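5-formaminoimidazole-4-carboxamide-1-(beta)-D-ribofuranosyl 5'-monophosphate synthetase (Methanocaldococcus jannaschii, PDB 2R7L) catalyses the ATP- and formate-dependent, folate-independent formylation of the purine precursor AICAR to FAICAR, with magnesium or manganese as cofactor. Local coordinates at residues A[206-210]-A[222-228]. Residues are numbered along the deposited sequence; the frame is centred on the assembly and turned at random.
Sequences NFCIH and LLGMDKR. With AMZ (aminoimidazole 4-carboxamide ribonucleotide), chain F; ATP (adenosine-5'-triphosphate), chain E.
Arg228 lies across Cys208 and reaches the bound nucleotides. Its CB and CG pass the amide oxygen of Asn206, with CG 3.4 Å from OD1, and CD runs on beside Cys208 SG. The guanidinium edge carrying NE and NH2 faces ATP O2G, with a weak hydrogen bond from each; NH2 also forms a salt bridge with Asp316. Cys208 SG and AMZ N2 lie over opposite faces, both offset toward the rim, N2 nearest NH1. NH1 gives Asp226 OD2 a salt-bridged hydrogen bond (3.2 Å) on that oxygen's syn lone pair. The small, polarisable thiol suits a place beneath a flat cation. Replacing Arg228 by an alanine would probably leave the Asp226 and Asp316 carboxylates without their cationic mate and open a gap between Cys208 and the ligands.

Asp226 OD1 accepts a bond from His210 NE2, modelled as very short and of doubtful length; ring and carboxylate planes only 24° apart are consistent with a second-shell histidine helping to fix the carboxylate. Asn206 swings CG away from its own N (chi1 -176°), letting OD1 accept a nearly straight bond from Arg228 N (3.0 Å), while ND2 binds Ser298 O.

On the face carrying Ile209 and Met225 the contacts are apolar: extended Met225 brings SD obliquely to Phe207 CD1 (4.0 Å), a Met-aromatic contact, and Leu222 CD1 packs tightly on Ile209 CG2. Backbone bonds pair Cys208 with Asp226; Leu223 and Gly224, both opposite His210, form a classic beta bulge. This antiparallel hairpin belongs to the ATP-grasp fold, and from it Arg228, backed by Cys208, Asp226 and His210, reaches between ATP gamma-phosphate and AICAR.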
ATOM      1  N   ASN A 206      16.806 -18.081  23.780  1.00 24.14           N
ATOM      2  CA  ASN A 206      15.671 -18.739  23.145  1.00 26.69           C
ATOM      3  C   ASN A 206      15.299 -18.166  21.773  1.00 31.52           C
ATOM      4  O   ASN A 206      15.057 -16.961  21.618  1.00 28.78           O
ATOM      5  CB  ASN A 206      14.453 -18.670  24.060  1.00 29.16           C
ATOM      6  CG  ASN A 206      13.254 -19.425  23.504  1.00 31.10           C
ATOM      7  OD1 ASN A 206      12.119 -19.020  23.718  1.00 32.37           O
ATOM      8  ND2 ASN A 206      13.503 -20.533  22.805  1.00 28.40           N
ATOM      9  N   PHE A 207      15.259 -19.049  20.785  1.00 30.17           N
ATOM     10  CA  PHE A 207      14.752 -18.728  19.457  1.00 27.22           C
ATOM     11  C   PHE A 207      13.781 -19.824  19.079  1.00 29.51           C
ATOM     12  O   PHE A 207      14.194 -20.947  18.813  1.00 31.40           O
ATOM     13  CB  PHE A 207      15.892 -18.726  18.439  1.00 25.29           C
ATOM     14  CG  PHE A 207      16.900 -17.636  18.659  1.00 28.18           C
ATOM     15  CD1 PHE A 207      16.701 -16.374  18.126  1.00 23.97           C
ATOM     16  CD2 PHE A 207      18.059 -17.881  19.388  1.00 29.89           C
ATOM     17  CE1 PHE A 207      17.636 -15.365  18.318  1.00 24.77           C
ATOM     18  CE2 PHE A 207      18.991 -16.881  19.588  1.00 25.69           C
ATOM     19  CZ  PHE A 207      18.772 -15.611  19.050  1.00 28.95           C
ATOM     20  N   CYS A 208      12.488 -19.508  19.103  1.00 32.48           N
ATOM     21  CA  CYS A 208      11.484 -20.394  18.544  1.00 24.81           C
ATOM     22  C   CYS A 208      11.333 -20.026  17.070  1.00 28.35           C
ATOM     23  O   CYS A 208      10.821 -18.964  16.729  1.00 27.03           O
ATOM     24  CB  CYS A 208      10.160 -20.267  19.298  1.00 27.70           C
ATOM     25  SG  CYS A 208      10.309 -20.518  21.113  1.00 34.89           S
ATOM     26  N   ILE A 209      11.816 -20.907  16.203  1.00 30.86           N
ATOM     27  CA  ILE A 209      11.928 -20.621  14.779  1.00 27.13           C
ATOM     28  C   ILE A 209      10.748 -21.196  14.006  1.00 33.23           C
ATOM     29  O   ILE A 209      10.491 -22.407  14.031  1.00 25.23           O
ATOM     30  CB  ILE A 209      13.256 -21.174  14.225  1.00 31.86           C
ATOM     31  CG1 ILE A 209      14.425 -20.629  15.061  1.00 25.39           C
ATOM     32  CG2 ILE A 209      13.416 -20.807  12.759  1.00 25.13           C
ATOM     33  CD1 ILE A 209      15.699 -21.465  14.999  1.00 34.44           C
ATOM     34  N   HIS A 210      10.017 -20.318  13.328  1.00 24.75           N
ATOM     35  CA  HIS A 210       8.817 -20.740  12.618  1.00 30.07           C
ATOM     36  C   HIS A 210       9.096 -20.915  11.125  1.00 23.82           C
ATOM     37  O   HIS A 210       9.409 -19.955  10.411  1.00 29.03           O
ATOM     38  CB  HIS A 210       7.666 -19.772  12.892  1.00 25.50           C
ATOM     39  CG  HIS A 210       7.481 -19.465  14.349  1.00 29.19           C
ATOM     40  ND1 HIS A 210       6.682 -20.224  15.176  1.00 22.08           N
ATOM     41  CD2 HIS A 210       8.008 -18.490  15.128  1.00 22.45           C
ATOM     42  CE1 HIS A 210       6.719 -19.728  16.400  1.00 26.21           C
ATOM     43  NE2 HIS A 210       7.514 -18.672  16.396  1.00 31.06           N
ATOM     44  N   LEU A 222      11.699 -19.651   5.937  1.00 25.73           N
ATOM     45  CA  LEU A 222      11.727 -19.052   7.264  1.00 25.89           C
ATOM     46  C   LEU A 222      10.767 -17.869   7.366  1.00 31.44           C
ATOM     47  O   LEU A 222      10.899 -16.866   6.638  1.00 29.36           O
ATOM     48  CB  LEU A 222      13.148 -18.619   7.634  1.00 25.80           C
ATOM     49  CG  LEU A 222      13.290 -17.769   8.899  1.00 27.10           C
ATOM     50  CD1 LEU A 222      12.967 -18.575  10.147  1.00 22.60           C
ATOM     51  CD2 LEU A 222      14.701 -17.199   8.965  1.00 28.55           C
ATOM     52  N   LEU A 223       9.811 -17.984   8.286  1.00 26.03           N
ATOM     53  CA  LEU A 223       8.742 -16.997   8.424  1.00 29.80           C
ATOM     54  C   LEU A 223       8.955 -16.018   9.573  1.00 26.47           C
ATOM     55  O   LEU A 223       8.565 -14.857   9.482  1.00 28.74           O
ATOM     56  CB  LEU A 223       7.376 -17.692   8.564  1.00 19.11           C
ATOM     57  CG  LEU A 223       6.557 -17.887   7.277  1.00 25.68           C
ATOM     58  CD1 LEU A 223       6.144 -16.545   6.720  1.00 28.22           C
ATOM     59  CD2 LEU A 223       7.315 -18.680   6.214  1.00 24.24           C
ATOM     60  N   GLY A 224       9.573 -16.483  10.651  1.00 27.68           N
ATOM     61  CA  GLY A 224       9.815 -15.621  11.801  1.00 20.99           C
ATOM     62  C   GLY A 224      10.290 -16.344  13.046  1.00 27.83           C
ATOM     63  O   GLY A 224      10.517 -17.562  13.028  1.00 27.95           O
ATOM     64  N   MET A 225      10.436 -15.588  14.137  1.00 23.34           N
ATOM     65  CA  MET A 225      10.988 -16.123  15.381  1.00 23.96           C
ATOM     66  C   MET A 225      10.459 -15.333  16.558  1.00 24.57           C
ATOM     67  O   MET A 225      10.255 -14.115  16.458  1.00 25.26           O
ATOM     68  CB  MET A 225      12.520 -15.993  15.398  1.00 25.75           C
ATOM     69  CG  MET A 225      13.250 -16.627  14.233  1.00 22.12           C
ATOM     70  SD  MET A 225      15.030 -16.385  14.442  1.00 29.69           S
ATOM     71  CE  MET A 225      15.663 -17.171  12.961  1.00 22.80           C
ATOM     72  N   ASP A 226      10.274 -16.022  17.679  1.00 20.71           N
ATOM     73  CA  ASP A 226       9.929 -15.377  18.942  1.00 26.80           C
ATOM     74  C   ASP A 226      10.737 -15.996  20.079  1.00 27.82           C
ATOM     75  O   ASP A 226      11.316 -17.078  19.939  1.00 28.19           O
ATOM     76  CB  ASP A 226       8.431 -15.529  19.248  1.00 25.01           C
ATOM     77  CG  ASP A 226       8.045 -16.969  19.605  1.00 34.85           C
ATOM     78  OD1 ASP A 226       8.025 -17.813  18.684  1.00 34.93           O
ATOM     79  OD2 ASP A 226       7.746 -17.254  20.795  1.00 33.87           O
ATOM     80  N   LYS A 227      10.782 -15.295  21.204  1.00 24.54           N
ATOM     81  CA  LYS A 227      11.254 -15.895  22.439  1.00 29.53           C
ATOM     82  C   LYS A 227      10.080 -15.944  23.404  1.00 33.12           C
ATOM     83  O   LYS A 227       9.237 -15.046  23.411  1.00 31.35           O
ATOM     84  CB  LYS A 227      12.455 -15.138  23.015  1.00 35.06           C
ATOM     85  CG  LYS A 227      12.146 -13.800  23.639  1.00 28.36           C
ATOM     86  CD  LYS A 227      13.308 -13.332  24.494  1.00 29.91           C
ATOM     87  CE  LYS A 227      12.897 -12.178  25.376  1.00 37.42           C
ATOM     88  NZ  LYS A 227      13.855 -11.945  26.480  1.00 27.87           N
ATOM     89  N   ARG A 228      10.011 -17.010  24.194  1.00 23.98           N
ATOM     90  CA  ARG A 228       8.883 -17.225  25.088  1.00 31.95           C
ATOM     91  C   ARG A 228       8.894 -16.228  26.229  1.00 27.37           C
ATOM     92  O   ARG A 228       9.955 -15.761  26.648  1.00 23.47           O
ATOM     93  CB  ARG A 228       8.915 -18.636  25.675  1.00 32.03           C
ATOM     94  CG  ARG A 228       8.950 -19.749  24.654  1.00 36.49           C
ATOM     95  CD  ARG A 228       7.752 -19.666  23.734  1.00 41.09           C
ATOM     96  NE  ARG A 228       7.339 -20.984  23.274  1.00 44.24           N
ATOM     97  CZ  ARG A 228       6.790 -21.227  22.089  1.00 43.72           C
ATOM     98  NH1 ARG A 228       6.591 -20.237  21.229  1.00 35.31           N
ATOM     99  NH2 ARG A 228       6.444 -22.465  21.762  1.00 42.61           N
TER
HETATM  100  O5  AMZ F 401       1.959 -18.170  22.757  1.00 35.53           O
HETATM  101  C6  AMZ F 401       2.441 -19.305  22.752  1.00 33.97           C
HETATM  102  N2  AMZ F 401       3.725 -19.576  22.537  1.00 26.89           N
HETATM  103  C3A AMZ F 401       1.565 -20.519  23.016  1.00 27.91           C
HETATM  104  C7A AMZ F 401       1.980 -21.831  23.160  1.00 31.41           C
HETATM  105  N3  AMZ F 401       3.226 -22.302  23.088  1.00 25.65           N
HETATM  106  N1  AMZ F 401       0.247 -20.484  23.170  1.00 32.69           N
HETATM  107  C5  AMZ F 401      -0.155 -21.742  23.396  1.00 26.94           C
HETATM  108  N   AMZ F 401       0.903 -22.561  23.390  1.00 35.75           N
HETATM  109  C1  AMZ F 401       0.874 -24.030  23.589  1.00 40.42           C
HETATM  110  C2  AMZ F 401       0.968 -24.431  25.061  1.00 42.31           C
HETATM  111  C3  AMZ F 401      -0.467 -24.749  25.436  1.00 45.06           C
HETATM  112  O2  AMZ F 401      -0.483 -25.835  26.361  1.00 52.16           O
HETATM  113  O1  AMZ F 401       1.769 -25.617  25.139  1.00 50.91           O
HETATM  114  O   AMZ F 401      -0.424 -24.429  23.116  1.00 38.43           O
HETATM  115  C   AMZ F 401      -1.058 -25.234  24.115  1.00 48.29           C
HETATM  116  C4  AMZ F 401      -2.569 -24.947  24.019  1.00 41.52           C
HETATM  117  O3  AMZ F 401      -2.817 -23.556  24.199  1.00 32.80           O
HETATM  118  P   AMZ F 401      -4.027 -23.087  25.104  1.00 35.93           P
HETATM  119  OP1 AMZ F 401      -5.371 -23.438  24.576  1.00 38.70           O
HETATM  120  O4  AMZ F 401      -3.813 -23.736  26.559  1.00 41.19           O
HETATM  121  OP2 AMZ F 401      -3.883 -21.485  25.299  1.00 34.79           O
HETATM  122  PG  ATP E 400       5.110 -24.589  25.475  1.00 56.33           P
HETATM  123  O1G ATP E 400       4.057 -25.104  24.519  1.00 53.25           O
HETATM  124  O2G ATP E 400       6.311 -23.958  24.800  1.00 46.99           O
HETATM  125  O3G ATP E 400       4.544 -23.774  26.614  1.00 56.65           O
HETATM  126  PB  ATP E 400       6.633 -27.000  25.449  1.00 47.22           P
HETATM  127  O1B ATP E 400       6.685 -26.683  23.975  1.00 49.54           O
HETATM  128  O2B ATP E 400       6.208 -28.388  25.873  1.00 50.83           O
HETATM  129  O3B ATP E 400       5.673 -25.931  26.197  1.00 49.13           O
HETATM  130  PA  ATP E 400       8.745 -27.314  27.378  1.00 40.04           P
HETATM  131  O1A ATP E 400       9.685 -28.426  26.989  1.00 36.87           O
HETATM  132  O2A ATP E 400       7.656 -27.510  28.398  1.00 40.82           O
HETATM  133  O3A ATP E 400       8.113 -26.692  26.020  1.00 46.35           O
HETATM  134  O5' ATP E 400       9.658 -26.096  27.875  1.00 38.31           O
HETATM  135  C5' ATP E 400       9.077 -25.060  28.650  1.00 38.81           C
HETATM  136  C4' ATP E 400      10.167 -24.046  28.958  1.00 39.60           C
HETATM  137  O4' ATP E 400      11.157 -24.624  29.817  1.00 36.02           O
HETATM  138  C3' ATP E 400      10.921 -23.599  27.718  1.00 39.04           C
HETATM  139  O3' ATP E 400      10.273 -22.506  27.060  1.00 46.13           O
HETATM  140  C2' ATP E 400      12.278 -23.215  28.274  1.00 39.09           C
HETATM  141  O2' ATP E 400      12.257 -21.871  28.752  1.00 36.32           O
HETATM  142  C1' ATP E 400      12.461 -24.151  29.462  1.00 31.08           C
HETATM  143  N9  ATP E 400      13.258 -25.305  29.007  1.00 32.87           N
HETATM  144  C8  ATP E 400      12.751 -26.413  28.431  1.00 29.06           C
HETATM  145  N7  ATP E 400      13.738 -27.285  28.111  1.00 31.25           N
HETATM  146  C5  ATP E 400      14.905 -26.740  28.503  1.00 31.49           C
HETATM  147  C6  ATP E 400      16.327 -27.144  28.474  1.00 30.22           C
HETATM  148  N6  ATP E 400      16.712 -28.332  27.945  1.00 30.68           N
HETATM  149  N1  ATP E 400      17.227 -26.276  28.976  1.00 33.53           N
HETATM  150  C2  ATP E 400      16.858 -25.085  29.499  1.00 30.45           C
HETATM  151  N3  ATP E 400      15.585 -24.662  29.566  1.00 28.55           N
HETATM  152  C4  ATP E 400      14.584 -25.426  29.081  1.00 29.35           C